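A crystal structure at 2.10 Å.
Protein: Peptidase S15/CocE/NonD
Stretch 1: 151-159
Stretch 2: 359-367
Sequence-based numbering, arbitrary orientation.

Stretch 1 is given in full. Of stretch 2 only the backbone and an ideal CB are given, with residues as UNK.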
# COMPACT_ATOMS: atom_id res chain seq x y z
N SER A 151 -32.39 33.71 -5.27
CA SER A 151 -31.51 34.31 -4.26
C SER A 151 -32.25 35.31 -3.35
O SER A 151 -33.29 35.84 -3.73
CB SER A 151 -30.31 34.98 -4.92
OG SER A 151 -30.62 36.23 -5.51
N ASN A 152 -31.68 35.56 -2.15
CA ASN A 152 -32.22 36.52 -1.18
C ASN A 152 -31.54 37.90 -1.37
O ASN A 152 -31.76 38.82 -0.57
CB ASN A 152 -32.02 36.00 0.27
CG ASN A 152 -30.58 35.83 0.71
OD1 ASN A 152 -29.63 35.97 -0.06
ND2 ASN A 152 -30.39 35.50 1.97
N GLY A 153 -30.73 38.02 -2.43
CA GLY A 153 -30.02 39.24 -2.77
C GLY A 153 -28.75 39.47 -1.96
O GLY A 153 -28.18 40.56 -2.01
N ARG A 154 -28.30 38.45 -1.21
CA ARG A 154 -27.09 38.52 -0.38
C ARG A 154 -26.00 37.60 -0.95
O ARG A 154 -26.30 36.48 -1.38
CB ARG A 154 -27.39 38.17 1.08
CG ARG A 154 -28.40 39.10 1.74
CD ARG A 154 -28.48 38.84 3.23
NE ARG A 154 -29.60 39.54 3.85
CZ ARG A 154 -29.87 39.50 5.15
NH1 ARG A 154 -29.10 38.80 5.97
NH2 ARG A 154 -30.91 40.16 5.64
N VAL A 155 -24.75 38.09 -1.01
CA VAL A 155 -23.62 37.36 -1.60
C VAL A 155 -22.43 37.33 -0.64
O VAL A 155 -22.17 38.30 0.08
CB VAL A 155 -23.21 37.98 -2.98
CG1 VAL A 155 -22.01 37.27 -3.60
CG2 VAL A 155 -24.38 37.99 -3.96
N ALA A 156 -21.68 36.21 -0.65
CA ALA A 156 -20.43 36.05 0.07
C ALA A 156 -19.37 35.52 -0.88
O ALA A 156 -19.70 34.74 -1.77
CB ALA A 156 -20.60 35.11 1.25
N ALA A 157 -18.12 35.96 -0.72
CA ALA A 157 -17.03 35.50 -1.57
C ALA A 157 -16.06 34.65 -0.75
O ALA A 157 -15.63 35.06 0.32
CB ALA A 157 -16.30 36.68 -2.19
N ILE A 158 -15.79 33.42 -1.22
CA ILE A 158 -14.87 32.49 -0.55
C ILE A 158 -13.90 31.89 -1.59
O ILE A 158 -14.19 31.91 -2.79
CB ILE A 158 -15.62 31.38 0.27
CG1 ILE A 158 -16.15 30.23 -0.63
CG2 ILE A 158 -16.74 31.98 1.16
CD1 ILE A 158 -16.60 28.96 0.13
N GLY A 159 -12.76 31.39 -1.11
CA GLY A 159 -11.75 30.81 -1.98
C GLY A 159 -10.36 30.82 -1.39
O GLY A 159 -10.07 31.62 -0.49
N UNK A 359 -20.72 31.56 10.56
CA UNK A 359 -20.27 32.90 10.20
C UNK A 359 -21.07 33.40 8.98
O UNK A 359 -21.67 34.47 9.04
CB UNK A 359 -18.77 32.90 9.91
N UNK A 360 -21.13 32.57 7.91
CA UNK A 360 -21.85 32.89 6.68
C UNK A 360 -23.36 32.96 6.91
O UNK A 360 -24.00 33.90 6.43
CB UNK A 360 -21.53 31.85 5.60
N UNK A 361 -23.93 31.98 7.65
CA UNK A 361 -25.37 31.93 7.93
C UNK A 361 -25.86 33.17 8.68
O UNK A 361 -26.96 33.64 8.40
CB UNK A 361 -25.70 30.68 8.74
N UNK A 362 -25.03 33.73 9.59
CA UNK A 362 -25.41 34.93 10.34
C UNK A 362 -25.54 36.15 9.42
O UNK A 362 -26.54 36.87 9.51
CB UNK A 362 -24.38 35.21 11.44
N UNK A 363 -24.55 36.41 8.55
CA UNK A 363 -24.54 37.58 7.68
C UNK A 363 -25.40 37.41 6.42
O UNK A 363 -25.76 38.41 5.80
CB UNK A 363 -23.10 37.90 7.27
N UNK A 364 -25.70 36.16 6.02
CA UNK A 364 -26.45 35.92 4.78
C UNK A 364 -27.90 35.45 5.00
O UNK A 364 -28.70 35.52 4.07
CB UNK A 364 -25.71 34.88 3.94
N UNK A 365 -28.23 34.94 6.21
CA UNK A 365 -29.57 34.42 6.48
C UNK A 365 -30.15 34.95 7.81
O UNK A 365 -31.23 34.52 8.21
CB UNK A 365 -29.53 32.89 6.50
N UNK A 366 -29.45 35.91 8.47
CA UNK A 366 -29.83 36.52 9.76
C UNK A 366 -29.94 35.46 10.89
O UNK A 366 -30.70 35.64 11.85
CB UNK A 366 -31.16 37.26 9.61
N UNK A 367 -29.13 34.39 10.79
CA UNK A 367 -29.05 33.32 11.78
C UNK A 367 -28.35 33.82 13.06
O UNK A 367 -27.63 34.82 12.99
CB UNK A 367 -28.31 32.12 11.20

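The backbone is helical from 359 on and runs roughly antiparallel to the strand of stretch 1, at 150° with a closest approach of 8.5 Å between the axes. Strand side chains alternate, so Arg-154, Ala-156 and Ile-158 point toward the helix while Val-155 and Ala-157 point away.

At 359 CA-to-CB points sideways and no atom of stretch 1 lies within 5.5 Å of the ideal CB, so the strand sets few limits and aliphatic, aromatic or polar residues would all be possible. The residue is Phe-359, whose ring end comes nearer than the sideways bond suggests but makes no contact, its CE2 being 6.8 Å from Ala-156 CB.

Position 360 points toward the strand, yet its ideal CB also has nothing within 5.5 Å. What lies ahead is the small methyl of Ala-156 and the branched Ile-158: an apolar gap that suits a medium or large aliphatic side chain such as leucine, isoleucine or methionine. Leu-360 fills it, CD2 lying 3.8 Å from Ala-156 CB and 4.5 Å from Ile-158 CG2.

Positions 361 and 362 do not face stretch 1, and many residues would serve, polar ones included. They are Asp-361 and His-362; His-362 ND1 donates to the backbone O of 367 at 2.8 Å, tying the helix to the chain just after it.

At 363 the bond points sideways, and again the choice is wide. Tyr-363 leads its ring away from the strand, but its backbone O receives a weak hydrogen bond from Arg-154 NH1 at 3.4 Å.

The ideal CB of 364 is 4.7 Å from Arg-154 CB and 5.1 Å from Asn-152 ND2. Although CA-to-CB points sideways, a flexible aliphatic chain could bend back over the strand, where Ala-156 leaves room; leucine or methionine would suit. Leu-364 does this, with CD1 3.6 Å from Ala-156 CB and CD2 3.8 Å from Arg-154 CB. Its backbone O accepts a hydrogen bond from Asn-152 ND2 at 2.7 Å, a contact independent of side-chain type.

Position 365 points away, so a long polar or charged residue is reasonable. It is Lys-365, which adds little to the contact.

At 366 phi is positive (60°), which favours glycine, asparagine or aspartate. The ideal CB is 4.5 Å from Arg-154 NH1, so the positive charge argues for an acid. Asp-366 answers both demands: its OD1 lies near the guanidinium plane, 2.8 Å from Arg-154 NH1 in a salt bridge, while Arg-154 NH2 donates to its OD2 at 3.0 Å. The two oxygens thus meet two nitrogens side by side.

Position 367 is out of reach of stretch 1, so small, polar or apolar side chains would all serve; the residue is Ala-367.

Stretch 2, residues 359-367: FLDHYLKDA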
# COMPACT_ATOMS: atom_id res chain seq x y z
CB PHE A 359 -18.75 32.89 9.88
CG PHE A 359 -18.19 34.15 9.24
CD1 PHE A 359 -17.86 35.26 10.01
CD2 PHE A 359 -17.95 34.20 7.87
CE1 PHE A 359 -17.32 36.41 9.41
CE2 PHE A 359 -17.42 35.35 7.28
CZ PHE A 359 -17.11 36.45 8.05
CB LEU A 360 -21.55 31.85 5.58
CG LEU A 360 -20.10 31.78 5.07
CD1 LEU A 360 -19.89 30.58 4.18
CD2 LEU A 360 -19.69 33.06 4.34
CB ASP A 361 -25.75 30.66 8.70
CG ASP A 361 -25.74 29.39 7.86
OD1 ASP A 361 -26.06 29.48 6.65
OD2 ASP A 361 -25.46 28.31 8.42
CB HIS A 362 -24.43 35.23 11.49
CG HIS A 362 -24.63 36.59 12.09
ND1 HIS A 362 -25.79 36.91 12.77
CD2 HIS A 362 -23.85 37.69 12.02
CE1 HIS A 362 -25.67 38.18 13.11
NE2 HIS A 362 -24.51 38.69 12.69
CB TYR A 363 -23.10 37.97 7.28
CG TYR A 363 -22.26 38.47 8.43
CD1 TYR A 363 -22.51 39.70 9.03
CD2 TYR A 363 -21.17 37.73 8.90
CE1 TYR A 363 -21.74 40.16 10.10
CE2 TYR A 363 -20.38 38.18 9.95
CZ TYR A 363 -20.66 39.41 10.54
OH TYR A 363 -19.88 39.87 11.58
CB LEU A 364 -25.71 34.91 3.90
CG LEU A 364 -24.30 35.28 3.44
CD1 LEU A 364 -23.54 34.05 3.02
CD2 LEU A 364 -24.32 36.30 2.32
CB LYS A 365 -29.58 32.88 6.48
CG LYS A 365 -29.66 32.27 5.09
CD LYS A 365 -30.19 30.84 5.13
CE LYS A 365 -29.10 29.81 5.11
NZ LYS A 365 -29.64 28.43 4.93
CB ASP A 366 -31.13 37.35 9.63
CG ASP A 366 -31.01 38.57 8.72
OD1 ASP A 366 -29.91 39.16 8.66
OD2 ASP A 366 -32.03 38.95 8.10
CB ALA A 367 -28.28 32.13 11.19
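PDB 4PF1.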